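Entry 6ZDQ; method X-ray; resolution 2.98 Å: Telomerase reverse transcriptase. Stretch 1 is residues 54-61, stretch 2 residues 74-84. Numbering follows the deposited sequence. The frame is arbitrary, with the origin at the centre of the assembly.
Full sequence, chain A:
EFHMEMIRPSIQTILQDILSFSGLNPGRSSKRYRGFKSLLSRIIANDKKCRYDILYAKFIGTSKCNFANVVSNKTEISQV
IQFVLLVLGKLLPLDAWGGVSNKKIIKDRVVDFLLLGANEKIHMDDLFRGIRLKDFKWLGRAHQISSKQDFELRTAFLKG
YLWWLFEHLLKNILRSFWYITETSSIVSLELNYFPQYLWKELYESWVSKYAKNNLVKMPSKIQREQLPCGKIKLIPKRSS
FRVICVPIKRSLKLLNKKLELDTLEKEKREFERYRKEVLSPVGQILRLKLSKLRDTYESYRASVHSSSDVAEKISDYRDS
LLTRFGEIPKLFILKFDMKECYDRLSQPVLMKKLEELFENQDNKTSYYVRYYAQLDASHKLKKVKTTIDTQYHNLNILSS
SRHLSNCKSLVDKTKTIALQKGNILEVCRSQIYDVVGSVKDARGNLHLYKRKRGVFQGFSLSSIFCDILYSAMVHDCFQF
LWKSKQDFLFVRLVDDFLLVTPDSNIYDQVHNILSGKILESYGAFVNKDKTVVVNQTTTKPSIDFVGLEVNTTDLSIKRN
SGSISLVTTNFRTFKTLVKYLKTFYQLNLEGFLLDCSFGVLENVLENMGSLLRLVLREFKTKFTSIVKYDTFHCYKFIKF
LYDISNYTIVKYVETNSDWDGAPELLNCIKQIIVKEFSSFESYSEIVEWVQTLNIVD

Stretch 1, residues 54-61: ILYAKFIG
Stretch 2, residues 74-84: KTEISQVIQFV

Two helices can be joined without a single hydrogen bond between them when one aromatic ring is received by a patch of apolar surface, and these stretches of telomerase reverse transcriptase illustrate the principle. Residues 54-59 and 77-84 are α-helical, with phi/psi near -65/-40; their axes approach to 11.2 Å and their N-to-C directions diverge by 135°. In register, the CA atoms of Phe-59 and Phe-83 lie 6.9 Å apart. The contact buries 423 Å², both sides summed.

Phe-83, itself buried, contributes most. With chi1 at 180° (t) and chi2 at 79°, its ring reaches the first stretch at Leu-55, Tyr-56, Phe-59 and Ile-60. Phe-83 CE1 lies 3.6 Å from Leu-55 O and 3.7 Å from Tyr-56 CA, so the ring packs against backbone as well as side chains. Tyr-56 (chi1 t, chi2 86°) presents its ring edge to the face of Phe-83, centroids 5.8 Å apart and planes at 83°.

Phe-59 points toward the second helix (chi1 -163°, t; chi2 -85°). Its CB packs 3.6 Å from Phe-83 CD1, while its ring face receives Phe-83 CA, 4.2 Å from the centroid, in a CH-pi contact. At the ring edge, Phe-59 CZ meets Gln-82 CB at 3.6 Å; this methylene serves as apolar surface, while the end of Gln-82 leads away.

Ile-60 (chi1 and chi2 both m) extends the patch: CG1 lies 3.9 Å from Phe-83 CD1, CG2 lies 4.1 Å from Thr-75 CG2, and CD1 lies 3.3 Å from OE1 of the extended Gln-79 (chi1 and chi2 t). Thr-75 (phi/psi -96/136, chi1 p) offers its methyl here, its hydroxyl being hydrogen-bonded elsewhere in the structure. Gly-61 then leaves helical geometry at phi/psi 99/139, where a CB would jam against the preceding carbonyl.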

# COMPACT_ATOMS: atom_id res chain seq x y z
N ILE A 54 7.98 -35.00 -3.07
CA ILE A 54 6.87 -35.90 -2.78
C ILE A 54 6.14 -35.48 -1.51
O ILE A 54 4.95 -35.76 -1.35
CB ILE A 54 7.36 -37.36 -2.68
CG1 ILE A 54 8.24 -37.55 -1.44
CG2 ILE A 54 8.12 -37.75 -3.94
CD1 ILE A 54 8.71 -38.98 -1.25
N LEU A 55 6.83 -34.80 -0.59
CA LEU A 55 6.18 -34.29 0.61
C LEU A 55 5.14 -33.23 0.27
O LEU A 55 4.08 -33.16 0.90
CB LEU A 55 7.23 -33.74 1.58
CG LEU A 55 6.78 -33.50 3.02
CD1 LEU A 55 6.48 -34.82 3.72
CD2 LEU A 55 7.83 -32.71 3.78
N TYR A 56 5.44 -32.39 -0.73
CA TYR A 56 4.46 -31.40 -1.17
C TYR A 56 3.27 -32.06 -1.86
O TYR A 56 2.12 -31.67 -1.63
CB TYR A 56 5.13 -30.39 -2.11
CG TYR A 56 4.21 -29.30 -2.62
CD1 TYR A 56 4.00 -28.14 -1.89
CD2 TYR A 56 3.57 -29.43 -3.85
CE1 TYR A 56 3.16 -27.14 -2.36
CE2 TYR A 56 2.73 -28.43 -4.32
CZ TYR A 56 2.53 -27.29 -3.58
OH TYR A 56 1.70 -26.30 -4.05
N ALA A 57 3.53 -33.06 -2.71
CA ALA A 57 2.44 -33.76 -3.38
C ALA A 57 1.56 -34.49 -2.38
O ALA A 57 0.33 -34.52 -2.53
CB ALA A 57 3.01 -34.74 -4.41
N LYS A 58 2.16 -35.10 -1.35
CA LYS A 58 1.38 -35.79 -0.33
C LYS A 58 0.50 -34.82 0.45
O LYS A 58 -0.71 -35.02 0.57
CB LYS A 58 2.31 -36.54 0.62
CG LYS A 58 2.56 -38.00 0.25
CD LYS A 58 3.58 -38.64 1.18
CE LYS A 58 3.19 -38.47 2.64
NZ LYS A 58 1.93 -39.19 2.98
N PHE A 59 1.10 -33.75 0.98
CA PHE A 59 0.37 -32.84 1.85
C PHE A 59 -0.50 -31.87 1.06
O PHE A 59 -1.71 -31.79 1.27
CB PHE A 59 1.35 -32.08 2.75
CG PHE A 59 0.70 -31.43 3.94
CD1 PHE A 59 0.12 -30.18 3.84
CD2 PHE A 59 0.68 -32.08 5.17
CE1 PHE A 59 -0.48 -29.59 4.94
CE2 PHE A 59 0.09 -31.49 6.27
CZ PHE A 59 -0.49 -30.24 6.15
N ILE A 60 0.11 -31.11 0.15
CA ILE A 60 -0.64 -30.09 -0.58
C ILE A 60 -1.39 -30.71 -1.76
O ILE A 60 -2.60 -30.53 -1.91
CB ILE A 60 0.30 -28.96 -1.04
CG1 ILE A 60 1.04 -28.37 0.16
CG2 ILE A 60 -0.48 -27.89 -1.78
CD1 ILE A 60 0.15 -27.67 1.15
N GLY A 61 -0.68 -31.44 -2.61
CA GLY A 61 -1.29 -32.03 -3.79
C GLY A 61 -1.04 -31.22 -5.04
O GLY A 61 -1.10 -29.99 -5.01
N LYS A 74 -3.78 -20.17 -6.13
CA LYS A 74 -3.19 -19.91 -4.82
C LYS A 74 -3.70 -20.91 -3.78
O LYS A 74 -4.86 -21.32 -3.81
CB LYS A 74 -3.50 -18.48 -4.37
CG LYS A 74 -4.98 -18.18 -4.20
CD LYS A 74 -5.21 -16.73 -3.82
CE LYS A 74 -5.64 -16.60 -2.37
NZ LYS A 74 -6.99 -17.19 -2.13
N THR A 75 -2.81 -21.31 -2.88
CA THR A 75 -3.15 -22.20 -1.78
C THR A 75 -3.45 -21.38 -0.53
O THR A 75 -2.73 -20.43 -0.21
CB THR A 75 -2.02 -23.19 -1.50
OG1 THR A 75 -0.81 -22.48 -1.24
CG2 THR A 75 -1.81 -24.11 -2.69
N GLU A 76 -4.52 -21.75 0.16
CA GLU A 76 -4.96 -21.00 1.33
C GLU A 76 -3.87 -20.95 2.39
O GLU A 76 -3.12 -21.92 2.58
CB GLU A 76 -6.23 -21.62 1.92
CG GLU A 76 -7.46 -21.50 1.02
CD GLU A 76 -7.83 -20.05 0.73
OE1 GLU A 76 -7.27 -19.46 -0.22
OE2 GLU A 76 -8.69 -19.51 1.46
N ILE A 77 -3.78 -19.81 3.07
CA ILE A 77 -2.73 -19.61 4.07
C ILE A 77 -2.82 -20.66 5.17
O ILE A 77 -1.79 -21.15 5.66
CB ILE A 77 -2.80 -18.18 4.64
CG1 ILE A 77 -2.68 -17.14 3.51
CG2 ILE A 77 -1.70 -17.96 5.67
CD1 ILE A 77 -4.02 -16.65 2.97
N SER A 78 -4.04 -21.01 5.57
CA SER A 78 -4.22 -22.03 6.61
C SER A 78 -3.49 -23.32 6.26
O SER A 78 -2.79 -23.90 7.09
CB SER A 78 -5.71 -22.29 6.82
OG SER A 78 -6.32 -22.75 5.63
N GLN A 79 -3.65 -23.78 5.01
CA GLN A 79 -2.95 -24.98 4.58
C GLN A 79 -1.45 -24.75 4.44
O GLN A 79 -0.65 -25.66 4.69
CB GLN A 79 -3.55 -25.49 3.27
CG GLN A 79 -2.99 -26.81 2.79
CD GLN A 79 -3.71 -27.34 1.58
OE1 GLN A 79 -3.10 -27.63 0.55
NE2 GLN A 79 -5.03 -27.48 1.69
N VAL A 80 -1.05 -23.54 4.03
CA VAL A 80 0.37 -23.20 3.95
C VAL A 80 1.01 -23.28 5.32
O VAL A 80 2.13 -23.80 5.48
CB VAL A 80 0.55 -21.81 3.32
CG1 VAL A 80 2.00 -21.37 3.39
CG2 VAL A 80 0.07 -21.82 1.88
N ILE A 81 0.34 -22.74 6.34
CA ILE A 81 0.87 -22.76 7.70
C ILE A 81 1.09 -24.19 8.17
O ILE A 81 2.10 -24.50 8.81
CB ILE A 81 -0.06 -21.98 8.65
CG1 ILE A 81 -0.03 -20.49 8.31
CG2 ILE A 81 0.34 -22.21 10.10
CD1 ILE A 81 -0.96 -19.65 9.16
N GLN A 82 0.16 -25.09 7.86
CA GLN A 82 0.28 -26.47 8.32
C GLN A 82 1.44 -27.19 7.62
O GLN A 82 2.11 -28.02 8.24
CB GLN A 82 -1.03 -27.22 8.10
CG GLN A 82 -2.21 -26.62 8.84
CD GLN A 82 -1.95 -26.47 10.32
OE1 GLN A 82 -1.35 -27.34 10.95
NE2 GLN A 82 -2.40 -25.35 10.89
N PHE A 83 1.67 -26.89 6.34
CA PHE A 83 2.74 -27.58 5.61
C PHE A 83 4.11 -27.21 6.15
O PHE A 83 4.97 -28.09 6.31
CB PHE A 83 2.65 -27.26 4.12
CG PHE A 83 3.72 -27.93 3.30
CD1 PHE A 83 3.61 -29.27 2.96
CD2 PHE A 83 4.84 -27.23 2.88
CE1 PHE A 83 4.58 -29.89 2.21
CE2 PHE A 83 5.82 -27.85 2.12
CZ PHE A 83 5.69 -29.18 1.79
N VAL A 84 4.35 -25.93 6.42
CA VAL A 84 5.65 -25.53 6.94
C VAL A 84 5.85 -26.05 8.36
O VAL A 84 6.96 -26.43 8.75
CB VAL A 84 5.82 -24.00 6.86
CG1 VAL A 84 4.67 -23.29 7.55
CG2 VAL A 84 7.15 -23.58 7.46